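Local coordinates for Alpha/beta hydrolase fold protein (PDB 3R0V) that probably acts as a hydrolase of the alpha/beta-hydrolase superfamily and, in this crystal, holds d-malate in its pocket, at residues Arg58-Ser63 and Glu179-Thr184; Ala89-Met94 and Thr112-Phe117; Pro119-Asp124 and Asn195-Ala200; Pro132-Arg137 and Val151-Thr156. All blocks are in the same frame, centred on the assembly; numbering follows the deposited sequence. Where two conformers were deposited one is given.

Interaction 1. Residues Arg58-Ser63 and Glu179-Thr184; sequences RGRGDS and EAVAHT
Close to the malate pocket, the loop between strand 51-52 and helix 71-84 meets the turn that leaves helix 175-180, with G59, R60 and G61 facing V181, H183 and T184. One hydrogen bond joins the segments, side chain to backbone: H183 NE2 donates to G59 O at 2.8 Å, on a carbonyl lone pair but somewhat bent at the hydrogen (141°). Glycine suits position 59, where phi is positive (82°) and T184 CG2 lies close by. Over one face of the R60 guanidinium, toward its rim, lies T184 OG1, 3.5 Å from R60 CZ. This hydroxyl is fixed by its own chain, because T184 OG1 donates to V181 O at 2.8 Å, and the same carbonyl takes T184 N. The aliphatic start of R60 serves differently, with R60 CB resting on V181 CG1 at 3.9 Å. A type II' turn from R60 to S63 follows, with G61 at the corner that needs positive phi. The polar end of R60 reaches further: NH2 forms a salt bridge with D188, and NH1 bonds G31 O and S34 O. The loop thus lies against the short link between helices 175-180 and 185-192, with R60 reaching into the second helix.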
loop_
_atom_site.group_PDB
_atom_site.type_symbol
_atom_site.label_atom_id
_atom_site.label_comp_id
_atom_site.label_asym_id
_atom_site.label_seq_id
_atom_site.Cartn_x
_atom_site.Cartn_y
_atom_site.Cartn_z
ATOM N N ARG A 58 2.853 11.420 -0.237
ATOM C CA ARG A 58 3.413 12.611 -0.862
ATOM C C ARG A 58 3.233 12.624 -2.377
ATOM O O ARG A 58 3.317 11.584 -3.046
ATOM C CB ARG A 58 4.875 12.852 -0.464
ATOM C CG ARG A 58 5.862 11.784 -0.876
ATOM C CD ARG A 58 7.287 12.266 -0.621
ATOM N NE ARG A 58 7.424 12.676 0.774
ATOM C CZ ARG A 58 8.240 13.625 1.221
ATOM N NH1 ARG A 58 8.264 13.905 2.516
ATOM N NH2 ARG A 58 9.043 14.281 0.387
ATOM N N GLY A 59 2.951 13.812 -2.902
ATOM C CA GLY A 59 2.744 14.000 -4.327
ATOM C C GLY A 59 1.347 13.649 -4.790
ATOM O O GLY A 59 1.083 13.706 -5.993
ATOM N N ARG A 60 0.455 13.304 -3.858
ATOM C CA ARG A 60 -0.914 12.891 -4.192
ATOM C C ARG A 60 -1.954 13.674 -3.411
ATOM O O ARG A 60 -1.691 14.175 -2.328
ATOM C CB ARG A 60 -1.114 11.413 -3.858
ATOM C CG ARG A 60 0.030 10.547 -4.290
ATOM C CD ARG A 60 -0.173 9.147 -3.803
ATOM N NE ARG A 60 1.078 8.416 -3.878
ATOM C CZ ARG A 60 1.156 7.110 -4.080
ATOM N NH1 ARG A 60 0.044 6.387 -4.219
ATOM N NH2 ARG A 60 2.346 6.537 -4.130
ATOM N N GLY A 61 -3.166 13.731 -3.950
ATOM C CA GLY A 61 -4.290 14.309 -3.236
ATOM C C GLY A 61 -3.962 15.705 -2.754
ATOM O O GLY A 61 -3.563 16.559 -3.554
ATOM N N ASP A 62 -4.111 15.959 -1.458
ATOM C CA ASP A 62 -3.868 17.302 -0.932
ATOM C C ASP A 62 -2.504 17.433 -0.276
ATOM O O ASP A 62 -2.210 18.446 0.355
ATOM C CB ASP A 62 -4.974 17.716 0.041
ATOM C CG ASP A 62 -6.317 17.882 -0.640
ATOM O OD1 ASP A 62 -6.352 18.356 -1.803
ATOM O OD2 ASP A 62 -7.343 17.531 -0.020
ATOM N N SER A 63 -1.666 16.413 -0.430
ATOM C CA SER A 63 -0.305 16.497 0.097
ATOM C C SER A 63 0.646 17.200 -0.862
ATOM O O SER A 63 0.456 17.183 -2.083
ATOM C CB SER A 63 0.249 15.120 0.401
ATOM O OG SER A 63 -0.463 14.548 1.487
ATOM N N GLU A 179 -4.680 8.388 -13.291
ATOM C CA GLU A 179 -3.865 9.185 -14.197
ATOM C C GLU A 179 -3.316 10.420 -13.494
ATOM O O GLU A 179 -2.153 10.792 -13.690
ATOM C CB GLU A 179 -4.670 9.616 -15.426
ATOM C CG GLU A 179 -4.991 8.495 -16.389
ATOM C CD GLU A 179 -5.886 8.944 -17.534
ATOM O OE1 GLU A 179 -6.799 9.762 -17.296
ATOM O OE2 GLU A 179 -5.687 8.468 -18.670
ATOM N N ALA A 180 -4.150 11.057 -12.677
ATOM C CA ALA A 180 -3.733 12.283 -11.998
ATOM C C ALA A 180 -2.506 12.089 -11.110
ATOM O O ALA A 180 -1.711 13.015 -10.928
ATOM C CB ALA A 180 -4.890 12.870 -11.191
ATOM N N VAL A 181 -2.344 10.892 -10.554
ATOM C CA VAL A 181 -1.203 10.631 -9.678
ATOM C C VAL A 181 -0.194 9.663 -10.298
ATOM O O VAL A 181 0.658 9.124 -9.595
ATOM C CB VAL A 181 -1.634 10.136 -8.270
ATOM C CG1 VAL A 181 -2.415 11.232 -7.544
ATOM C CG2 VAL A 181 -2.453 8.874 -8.364
ATOM N N ALA A 182 -0.249 9.487 -11.617
ATOM C CA ALA A 182 0.683 8.580 -12.286
ATOM C C ALA A 182 2.151 8.967 -12.102
ATOM O O ALA A 182 3.038 8.108 -12.156
ATOM C CB ALA A 182 0.333 8.460 -13.764
ATOM N N HIS A 183 2.425 10.253 -11.884
ATOM C CA HIS A 183 3.809 10.682 -11.673
ATOM C C HIS A 183 4.429 10.040 -10.414
ATOM O O HIS A 183 5.646 10.086 -10.238
ATOM C CB HIS A 183 3.890 12.209 -11.556
ATOM C CG HIS A 183 3.053 12.757 -10.453
ATOM N ND1 HIS A 183 1.684 12.878 -10.558
ATOM C CD2 HIS A 183 3.381 13.204 -9.217
ATOM C CE1 HIS A 183 1.203 13.372 -9.428
ATOM N NE2 HIS A 183 2.212 13.573 -8.598
ATOM N N THR A 184 3.600 9.468 -9.527
ATOM C CA THR A 184 4.129 8.791 -8.330
ATOM C C THR A 184 4.445 7.305 -8.532
ATOM O O THR A 184 4.932 6.643 -7.621
ATOM C CB THR A 184 3.201 8.949 -7.095
ATOM O OG1 THR A 184 1.955 8.281 -7.312
ATOM C CG2 THR A 184 2.946 10.426 -6.786
#

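Interaction 2. Residues Ala89-Met94 and Thr112-Phe117; sequences AFVFGM and TRLAVF
V91 O is gripped from two directions by the neighbouring strand: A115 N donates to it at 2.9 Å in a nearly straight bond (173°), and the CA-H of L114 makes a longer contact, with L114 CA 3.5 Å away. A115 O repeats the pattern, taking G93 N at 2.9 Å together with the CA-H of F92. V91 N to R113 O and F117 N to G93 O continue the parallel run, and T112 N to A89 O adds a bond at the end where the chain turns a corner, so the peptides of the two strands satisfy one another. On the face of V91 and L114 the two branched chains run side by side, with V91 CG1 and L114 CD1 3.9 Å apart, and helix 96-106 presses on them through S101 and L102. The face of F92, A115 and F117 is packed by L256 of helix 249-260 and by M212. F92 CG is anti to the backbone N (chi1 171°), and the ring beyond it lies beside F117, with F92 CE1 3.7 Å from F117 CB. The small A115 suits its place beside this ring. F90 and R113 lie side by side, pointing the same way, with F90 CE1 3.4 Å from R113 CD and at the edge of the guanidinium, whose plane is turned steeply to the ring. The pairing belongs to the beta-alpha-beta unit of strand 89-94, helix 96-106 and strand 111-117, in the central sheet of the alpha/beta-hydrolase fold. G93 opens a GxSxG sequence consistent with the nucleophile elbow of that family.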
loop_
_atom_site.group_PDB
_atom_site.type_symbol
_atom_site.label_atom_id
_atom_site.label_comp_id
_atom_site.label_asym_id
_atom_site.label_seq_id
_atom_site.Cartn_x
_atom_site.Cartn_y
_atom_site.Cartn_z
ATOM N N ALA A 89 0.255 3.555 16.607
ATOM C CA ALA A 89 -0.986 3.111 16.004
ATOM C C ALA A 89 -0.877 1.713 15.465
ATOM O O ALA A 89 0.221 1.220 15.203
ATOM C CB ALA A 89 -1.385 4.051 14.876
ATOM N N PHE A 90 -2.038 1.099 15.269
ATOM C CA PHE A 90 -2.166 -0.073 14.412
ATOM C C PHE A 90 -2.058 0.430 12.971
ATOM O O PHE A 90 -2.478 1.553 12.675
ATOM C CB PHE A 90 -3.541 -0.712 14.592
ATOM C CG PHE A 90 -3.864 -1.133 16.001
ATOM C CD1 PHE A 90 -2.875 -1.536 16.883
ATOM C CD2 PHE A 90 -5.180 -1.125 16.438
ATOM C CE1 PHE A 90 -3.200 -1.943 18.180
ATOM C CE2 PHE A 90 -5.505 -1.515 17.727
ATOM C CZ PHE A 90 -4.507 -1.916 18.604
ATOM N N VAL A 91 -1.515 -0.383 12.068
ATOM C CA VAL A 91 -1.394 0.037 10.674
ATOM C C VAL A 91 -1.951 -1.038 9.766
ATOM O O VAL A 91 -1.681 -2.218 9.978
ATOM C CB VAL A 91 0.074 0.335 10.288
ATOM C CG1 VAL A 91 0.230 0.487 8.775
ATOM C CG2 VAL A 91 0.560 1.577 11.001
ATOM N N PHE A 92 -2.756 -0.628 8.783
ATOM C CA PHE A 92 -3.173 -1.516 7.700
ATOM C C PHE A 92 -2.620 -0.968 6.394
ATOM O O PHE A 92 -2.955 0.147 5.998
ATOM C CB PHE A 92 -4.703 -1.608 7.607
ATOM C CG PHE A 92 -5.198 -2.346 6.373
ATOM C CD1 PHE A 92 -4.784 -3.641 6.108
ATOM C CD2 PHE A 92 -6.063 -1.732 5.476
ATOM C CE1 PHE A 92 -5.227 -4.319 4.974
ATOM C CE2 PHE A 92 -6.519 -2.410 4.352
ATOM C CZ PHE A 92 -6.102 -3.699 4.109
ATOM N N GLY A 93 -1.776 -1.752 5.724
ATOM C CA GLY A 93 -1.172 -1.325 4.471
ATOM C C GLY A 93 -1.679 -2.149 3.303
ATOM O O GLY A 93 -1.781 -3.377 3.376
HETATM N N MSE A 94 -1.982 -1.454 2.211
HETATM C CA MSE A 94 -2.537 -2.080 1.020
HETATM C C MSE A 94 -1.528 -2.102 -0.123
HETATM O O MSE A 94 -0.969 -1.073 -0.486
HETATM C CB MSE A 94 -3.794 -1.329 0.579
HETATM C CG MSE A 94 -4.986 -1.535 1.500
HETATM SE SE MSE A 94 -6.215 -0.018 1.480
HETATM C CE MSE A 94 -5.186 1.222 2.580
ATOM N N THR A 112 2.092 -0.724 16.455
ATOM C CA THR A 112 1.877 -1.692 17.524
ATOM C C THR A 112 1.318 -3.030 17.030
ATOM O O THR A 112 1.611 -4.070 17.614
ATOM C CB THR A 112 0.995 -1.112 18.625
ATOM O OG1 THR A 112 -0.213 -0.610 18.045
ATOM C CG2 THR A 112 1.717 0.035 19.328
ATOM N N ARG A 113 0.525 -2.997 15.956
ATOM C CA ARG A 113 0.030 -4.191 15.267
ATOM C C ARG A 113 0.015 -3.853 13.784
ATOM O O ARG A 113 -0.298 -2.729 13.423
ATOM C CB ARG A 113 -1.388 -4.548 15.718
ATOM C CG ARG A 113 -1.514 -4.869 17.204
ATOM C CD ARG A 113 -2.928 -5.311 17.564
ATOM N NE ARG A 113 -3.009 -5.762 18.951
ATOM C CZ ARG A 113 -3.046 -7.040 19.315
ATOM N NH1 ARG A 113 -3.031 -7.994 18.392
ATOM N NH2 ARG A 113 -3.109 -7.363 20.601
ATOM N N LEU A 114 0.336 -4.824 12.932
ATOM C CA LEU A 114 0.440 -4.544 11.498
ATOM C C LEU A 114 -0.354 -5.541 10.679
ATOM O O LEU A 114 -0.163 -6.742 10.839
ATOM C CB LEU A 114 1.907 -4.604 11.074
ATOM C CG LEU A 114 2.194 -4.448 9.574
ATOM C CD1 LEU A 114 1.721 -3.093 9.045
ATOM C CD2 LEU A 114 3.681 -4.646 9.295
ATOM N N ALA A 115 -1.227 -5.045 9.793
ATOM C CA ALA A 115 -1.936 -5.891 8.847
ATOM C C ALA A 115 -1.582 -5.415 7.452
ATOM O O ALA A 115 -1.523 -4.209 7.185
ATOM C CB ALA A 115 -3.436 -5.803 9.076
ATOM N N VAL A 116 -1.325 -6.370 6.564
ATOM C CA VAL A 116 -0.974 -6.045 5.182
ATOM C C VAL A 116 -1.778 -6.893 4.204
ATOM O O VAL A 116 -1.990 -8.087 4.425
ATOM C CB VAL A 116 0.540 -6.230 4.929
ATOM C CG1 VAL A 116 1.355 -5.203 5.712
ATOM C CG2 VAL A 116 0.989 -7.664 5.267
ATOM N N PHE A 117 -2.238 -6.261 3.130
ATOM C CA PHE A 117 -3.002 -6.955 2.104
ATOM C C PHE A 117 -2.218 -6.994 0.794
ATOM O O PHE A 117 -1.840 -5.950 0.241
ATOM C CB PHE A 117 -4.341 -6.248 1.883
ATOM C CG PHE A 117 -5.178 -6.838 0.780
ATOM C CD1 PHE A 117 -5.929 -7.981 0.997
ATOM C CD2 PHE A 117 -5.226 -6.229 -0.467
ATOM C CE1 PHE A 117 -6.712 -8.523 -0.019
ATOM C CE2 PHE A 117 -6.017 -6.764 -1.489
ATOM C CZ PHE A 117 -6.756 -7.907 -1.260
#

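Interaction 3. Residues Pro119-Asp124 and Asn195-Ala200; sequences PPYAVD and NTIPTA
The Y121 ring has N195 O near its plane at one edge, 3.4 Å from Y121 CD1, while T196 O, I197 CG1 and P198 CD approach it obliquely. I197 and P198 each cross the tyrosine side chain at about a right angle, with I197 CG1 3.6 Å from Y121 CB and P198 CD 3.9 Å from Y121 CE1. Y121 CG is anti to its own carbonyl carbon (chi1 -68°), which places the base of the ring beside I197 CG1. N195 O serves two groups, because besides meeting the ring edge it accepts the hydrogen bond from A122 N at 2.8 Å. Asparagine tolerates the positive phi (75°) adopted there. Two waters extend the join: one donates to P120 O and N195 OD1, the other donates to A122 O and accepts from I197 N. Farther along, V123 CG1 meets I197 CD1 at 3.6 Å. Outside the pair, T224 OG1 of helix 219-231 is hydrogen-bonded to Y121 O, and M192 touches Y121. P198, which has no N-H to offer, stands right before helix 199-202. The contact therefore ties the loop after strand 111-117 to the entry of that helix. In this loop P120, the centre of an inverse gamma turn, helps line the d-malate pocket of this alpha/beta hydrolase.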
loop_
_atom_site.group_PDB
_atom_site.type_symbol
_atom_site.label_atom_id
_atom_site.label_comp_id
_atom_site.label_asym_id
_atom_site.label_seq_id
_atom_site.Cartn_x
_atom_site.Cartn_y
_atom_site.Cartn_z
ATOM N N PRO A 119 0.871 -7.630 -0.311
ATOM C CA PRO A 119 2.154 -6.980 -0.601
ATOM C C PRO A 119 2.781 -7.584 -1.867
ATOM O O PRO A 119 2.967 -8.801 -1.926
ATOM C CB PRO A 119 3.002 -7.304 0.641
ATOM C CG PRO A 119 2.328 -8.453 1.290
ATOM C CD PRO A 119 0.870 -8.354 0.971
ATOM N N PRO A 120 3.080 -6.752 -2.874
ATOM C CA PRO A 120 3.437 -7.305 -4.191
ATOM C C PRO A 120 4.912 -7.671 -4.353
ATOM O O PRO A 120 5.537 -7.316 -5.359
ATOM C CB PRO A 120 3.043 -6.181 -5.164
ATOM C CG PRO A 120 3.204 -4.910 -4.334
ATOM C CD PRO A 120 2.816 -5.298 -2.925
ATOM N N TYR A 121 5.475 -8.349 -3.363
ATOM C CA TYR A 121 6.810 -8.918 -3.517
ATOM C C TYR A 121 6.688 -10.157 -4.394
ATOM O O TYR A 121 5.594 -10.644 -4.647
ATOM C CB TYR A 121 7.434 -9.281 -2.166
ATOM C CG TYR A 121 7.755 -8.075 -1.331
ATOM C CD1 TYR A 121 8.932 -7.376 -1.536
ATOM C CD2 TYR A 121 6.870 -7.616 -0.355
ATOM C CE1 TYR A 121 9.235 -6.250 -0.786
ATOM C CE2 TYR A 121 7.167 -6.500 0.401
ATOM C CZ TYR A 121 8.348 -5.822 0.175
ATOM O OH TYR A 121 8.620 -4.697 0.928
ATOM N N ALA A 122 7.825 -10.659 -4.863
ATOM C CA ALA A 122 7.859 -11.853 -5.694
ATOM C C ALA A 122 8.792 -12.868 -5.063
ATOM O O ALA A 122 9.903 -12.516 -4.660
ATOM C CB ALA A 122 8.350 -11.495 -7.092
ATOM N N VAL A 123 8.362 -14.126 -4.976
ATOM C CA VAL A 123 9.215 -15.167 -4.415
ATOM C C VAL A 123 9.417 -16.373 -5.329
ATOM O O VAL A 123 10.103 -17.315 -4.952
ATOM C CB VAL A 123 8.677 -15.676 -3.070
ATOM C CG1 VAL A 123 8.632 -14.529 -2.067
ATOM C CG2 VAL A 123 7.291 -16.310 -3.249
ATOM N N ASP A 124 8.815 -16.354 -6.512
ATOM C CA ASP A 124 8.913 -17.501 -7.418
ATOM C C ASP A 124 8.598 -17.098 -8.857
ATOM O O ASP A 124 8.145 -15.980 -9.120
ATOM C CB ASP A 124 7.977 -18.621 -6.954
ATOM C CG ASP A 124 6.512 -18.307 -7.204
ATOM O OD1 ASP A 124 5.921 -17.488 -6.460
ATOM O OD2 ASP A 124 5.923 -18.891 -8.144
ATOM N N ASN A 195 11.297 -6.082 -6.053
ATOM C CA ASN A 195 10.257 -6.994 -5.584
ATOM C C ASN A 195 10.745 -8.163 -4.755
ATOM O O ASN A 195 9.949 -8.988 -4.337
ATOM C CB ASN A 195 9.383 -7.504 -6.728
ATOM C CG ASN A 195 8.713 -6.386 -7.481
ATOM O OD1 ASN A 195 8.310 -5.376 -6.899
ATOM N ND2 ASN A 195 8.605 -6.549 -8.788
ATOM N N THR A 196 12.042 -8.241 -4.505
ATOM C CA THR A 196 12.515 -9.275 -3.606
ATOM C C THR A 196 12.302 -8.866 -2.143
ATOM O O THR A 196 12.384 -7.680 -1.783
ATOM C CB THR A 196 13.977 -9.691 -3.899
ATOM O OG1 THR A 196 14.848 -8.588 -3.667
ATOM C CG2 THR A 196 14.123 -10.148 -5.348
ATOM N N ILE A 197 11.995 -9.846 -1.304
ATOM C CA ILE A 197 11.752 -9.557 0.105
ATOM C C ILE A 197 13.057 -9.326 0.868
ATOM O O ILE A 197 13.972 -10.138 0.786
ATOM C CB ILE A 197 10.999 -10.709 0.786
ATOM C CG1 ILE A 197 9.647 -10.937 0.109
ATOM C CG2 ILE A 197 10.830 -10.415 2.286
ATOM C CD1 ILE A 197 8.915 -12.137 0.623
ATOM N N PRO A 198 13.147 -8.211 1.614
ATOM C CA PRO A 198 14.300 -8.034 2.512
ATOM C C PRO A 198 14.123 -8.889 3.764
ATOM O O PRO A 198 13.761 -8.412 4.840
ATOM C CB PRO A 198 14.272 -6.537 2.845
ATOM C CG PRO A 198 12.852 -6.127 2.663
ATOM C CD PRO A 198 12.255 -7.038 1.606
ATOM N N THR A 199 14.361 -10.182 3.590
ATOM C CA THR A 199 14.082 -11.181 4.607
ATOM C C THR A 199 14.710 -10.890 5.965
ATOM O O THR A 199 14.036 -11.000 6.996
ATOM C CB THR A 199 14.546 -12.561 4.129
ATOM O OG1 THR A 199 13.790 -12.925 2.973
ATOM C CG2 THR A 199 14.365 -13.606 5.225
ATOM N N ALA A 200 15.991 -10.526 5.962
ATOM C CA ALA A 200 16.707 -10.232 7.201
ATOM C C ALA A 200 15.978 -9.160 7.998
ATOM O O ALA A 200 15.774 -9.303 9.210
ATOM C CB ALA A 200 18.125 -9.794 6.903
HETATM O O HOH W 1 5.649 -5.014 -7.330
HETATM O O HOH W 2 11.809 -12.486 -2.581
#

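Interaction 4. Residues Pro132-Arg137 and Val151-Thr156; sequences PDYQTR and VTYFMT. With MLT (D-malate), chain F.
F154 meets both Y134 and the bound d-malate with its ring rim: F154 CZ lies 3.4 Å from malate C2, while Y134 OH sits in the plane of the ring at its edge, 3.4 Å from F154 CD1. The tyrosine hydroxyl is thus a second-shell contact that borders the ring facing the ligand. Y134 CG is anti to its backbone N (chi1 179°), and the length of the tyrosine beyond it carries the OH to F154, the two side chains crossing obliquely. One step further out, the Y134 and Y153 side chains slide past each other in opposite directions. Their planes are nearly parallel, 14° apart, but the rings are so displaced that they barely overlap, with centroids 5.2 Å apart and Y134 CD1 to Y153 CE2 at 3.3 Å. R137 supplies the next layer through its methylene rather than its charge. R137 CG lies over one face of Y153, 3.7 Å from the ring centroid, in a CH-pi contact. At the tip of this tyrosine a water bridges Y153 OH, at 2.8 Å, and D133 OD1, to which it donates at 3.0 Å. Long tyrosines suit this contact because the backbones stay well separated. Helix 134-143 is thereby joined at its start to helix 147-158. H189 of helix 185-192 meets Y134 edge-to-face, L185 of that helix touches F154, and A32 packs on F154 from the loop at the pocket.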
loop_
_atom_site.group_PDB
_atom_site.type_symbol
_atom_site.label_atom_id
_atom_site.label_comp_id
_atom_site.label_asym_id
_atom_site.label_seq_id
_atom_site.Cartn_x
_atom_site.Cartn_y
_atom_site.Cartn_z
ATOM N N PRO A 132 13.242 -5.656 -17.995
ATOM C CA PRO A 132 14.452 -5.015 -17.467
ATOM C C PRO A 132 14.480 -3.501 -17.695
ATOM O O PRO A 132 15.172 -2.796 -16.966
ATOM C CB PRO A 132 15.573 -5.697 -18.254
ATOM C CG PRO A 132 15.018 -7.043 -18.571
ATOM C CD PRO A 132 13.560 -6.796 -18.870
ATOM N N ASP A 133 13.731 -3.016 -18.680
ATOM C CA ASP A 133 13.689 -1.581 -18.968
ATOM C C ASP A 133 12.490 -0.879 -18.322
ATOM O O ASP A 133 12.137 0.240 -18.698
ATOM C CB ASP A 133 13.718 -1.324 -20.484
ATOM C CG ASP A 133 12.453 -1.796 -21.194
ATOM O OD1 ASP A 133 11.802 -2.747 -20.719
ATOM O OD2 ASP A 133 12.109 -1.217 -22.245
ATOM N N TYR A 134 11.881 -1.528 -17.337
ATOM C CA TYR A 134 10.674 -0.987 -16.717
ATOM C C TYR A 134 10.819 0.470 -16.265
ATOM O O TYR A 134 10.005 1.318 -16.618
ATOM C CB TYR A 134 10.239 -1.854 -15.529
ATOM C CG TYR A 134 9.006 -1.322 -14.843
ATOM C CD1 TYR A 134 7.737 -1.643 -15.319
ATOM C CD2 TYR A 134 9.101 -0.465 -13.744
ATOM C CE1 TYR A 134 6.596 -1.140 -14.711
ATOM C CE2 TYR A 134 7.955 0.038 -13.122
ATOM C CZ TYR A 134 6.713 -0.297 -13.619
ATOM O OH TYR A 134 5.579 0.199 -13.020
ATOM N N GLN A 135 11.856 0.776 -15.498
ATOM C CA GLN A 135 12.023 2.130 -14.976
ATOM C C GLN A 135 12.181 3.147 -16.108
ATOM O O GLN A 135 11.564 4.205 -16.095
ATOM C CB GLN A 135 13.231 2.186 -14.030
ATOM C CG GLN A 135 13.575 3.570 -13.491
ATOM C CD GLN A 135 14.763 3.534 -12.543
ATOM O OE1 GLN A 135 15.262 2.465 -12.198
ATOM N NE2 GLN A 135 15.216 4.705 -12.116
ATOM N N THR A 136 13.006 2.804 -17.087
ATOM C CA THR A 136 13.261 3.676 -18.221
ATOM C C THR A 136 11.979 3.929 -19.018
ATOM O O THR A 136 11.690 5.064 -19.406
ATOM C CB THR A 136 14.346 3.074 -19.139
ATOM O OG1 THR A 136 15.544 2.879 -18.377
ATOM C CG2 THR A 136 14.638 3.992 -20.321
ATOM N N ARG A 137 11.210 2.875 -19.265
ATOM C CA ARG A 137 9.999 3.018 -20.067
ATOM C C ARG A 137 8.932 3.827 -19.330
ATOM O O ARG A 137 8.283 4.692 -19.916
ATOM C CB ARG A 137 9.471 1.638 -20.479
ATOM C CG ARG A 137 8.132 1.650 -21.183
ATOM C CD ARG A 137 8.163 2.456 -22.479
ATOM N NE ARG A 137 6.892 2.313 -23.177
ATOM C CZ ARG A 137 6.608 2.903 -24.332
ATOM N NH1 ARG A 137 7.508 3.685 -24.913
ATOM N NH2 ARG A 137 5.425 2.716 -24.901
ATOM N N VAL A 151 -0.059 4.224 -16.467
ATOM C CA VAL A 151 -0.861 3.363 -15.603
ATOM C C VAL A 151 -1.039 1.978 -16.226
ATOM O O VAL A 151 -0.877 0.971 -15.546
ATOM C CB VAL A 151 -2.243 3.978 -15.312
ATOM C CG1 VAL A 151 -3.083 3.016 -14.467
ATOM C CG2 VAL A 151 -2.083 5.319 -14.593
ATOM N N THR A 152 -1.374 1.931 -17.514
ATOM C CA THR A 152 -1.536 0.662 -18.208
ATOM C C THR A 152 -0.257 -0.173 -18.150
ATOM O O THR A 152 -0.302 -1.383 -17.929
ATOM C CB THR A 152 -1.922 0.915 -19.664
ATOM O OG1 THR A 152 -3.173 1.606 -19.687
ATOM C CG2 THR A 152 -2.063 -0.403 -20.421
ATOM N N TYR A 153 0.880 0.491 -18.323
ATOM C CA TYR A 153 2.177 -0.168 -18.303
ATOM C C TYR A 153 2.472 -0.710 -16.909
ATOM O O TYR A 153 2.881 -1.857 -16.758
ATOM C CB TYR A 153 3.271 0.793 -18.778
ATOM C CG TYR A 153 4.643 0.174 -18.890
ATOM C CD1 TYR A 153 4.934 -0.751 -19.883
ATOM C CD2 TYR A 153 5.655 0.544 -18.014
ATOM C CE1 TYR A 153 6.204 -1.308 -19.992
ATOM C CE2 TYR A 153 6.924 0.001 -18.118
ATOM C CZ TYR A 153 7.186 -0.928 -19.097
ATOM O OH TYR A 153 8.441 -1.476 -19.209
ATOM N N PHE A 154 2.268 0.122 -15.890
ATOM C CA PHE A 154 2.424 -0.347 -14.513
ATOM C C PHE A 154 1.564 -1.592 -14.253
ATOM O O PHE A 154 2.043 -2.600 -13.726
ATOM C CB PHE A 154 2.038 0.754 -13.521
ATOM C CG PHE A 154 1.714 0.233 -12.141
ATOM C CD1 PHE A 154 2.716 -0.220 -11.301
ATOM C CD2 PHE A 154 0.406 0.176 -11.702
ATOM C CE1 PHE A 154 2.407 -0.704 -10.039
ATOM C CE2 PHE A 154 0.098 -0.315 -10.446
ATOM C CZ PHE A 154 1.093 -0.749 -9.625
HETATM N N MSE A 155 0.293 -1.540 -14.632
HETATM C CA MSE A 155 -0.589 -2.653 -14.330
HETATM C C MSE A 155 -0.238 -3.925 -15.072
HETATM O O MSE A 155 -0.248 -4.998 -14.484
HETATM C CB MSE A 155 -2.033 -2.272 -14.583
HETATM C CG MSE A 155 -2.457 -1.190 -13.649
HETATM SE SE MSE A 155 -4.340 -0.884 -13.714
HETATM C CE MSE A 155 -4.410 0.422 -12.263
ATOM N N THR A 156 0.077 -3.810 -16.357
ATOM C CA THR A 156 0.368 -4.989 -17.164
ATOM C C THR A 156 1.780 -5.523 -16.987
ATOM O O THR A 156 1.978 -6.738 -16.914
ATOM C CB THR A 156 0.143 -4.708 -18.662
ATOM O OG1 THR A 156 0.946 -3.584 -19.069
ATOM C CG2 THR A 156 -1.327 -4.424 -18.942
HETATM C C1 MLT F . 0.311 -1.973 -5.899
HETATM O O1 MLT F . 0.208 -1.084 -4.992
HETATM O O2 MLT F . 1.217 -2.805 -5.895
HETATM C C2 MLT F . -0.736 -1.988 -6.979
HETATM O O3 MLT F . -1.820 -1.157 -6.614
HETATM C C3 MLT F . -1.213 -3.409 -7.247
HETATM C C4 MLT F . -2.505 -3.387 -8.035
HETATM O O4 MLT F . -3.138 -2.325 -8.221
HETATM O O5 MLT F . -2.961 -4.444 -8.518
HETATM O O HOH W 3 8.987 -2.591 -21.683
#

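The four contacts lie at different distances from one pocket in a single alpha/beta-hydrolase chain: 3 and 4 include pocket residues, 1 and 2 come near it. Interaction 2 lies in the central sheet, and interaction 3 follows directly in sequence. Interaction 4 joins two of the helices inserted between strands 111-117 and 209-213, an insertion with no strands, consistent with the helical cap of this family. Interaction 1 encloses interactions 2 and 4 along the chain and crosses interaction 3. Interactions 1 and 4 touch where A182 CB packs on V151 CG2. Centres lie about 18 Å (1 and 4) to 28 Å (2 and 4) apart. Sheet and insertion are each held within themselves (2 and 4), while 1 and 3 join the insertion to loops after core strands.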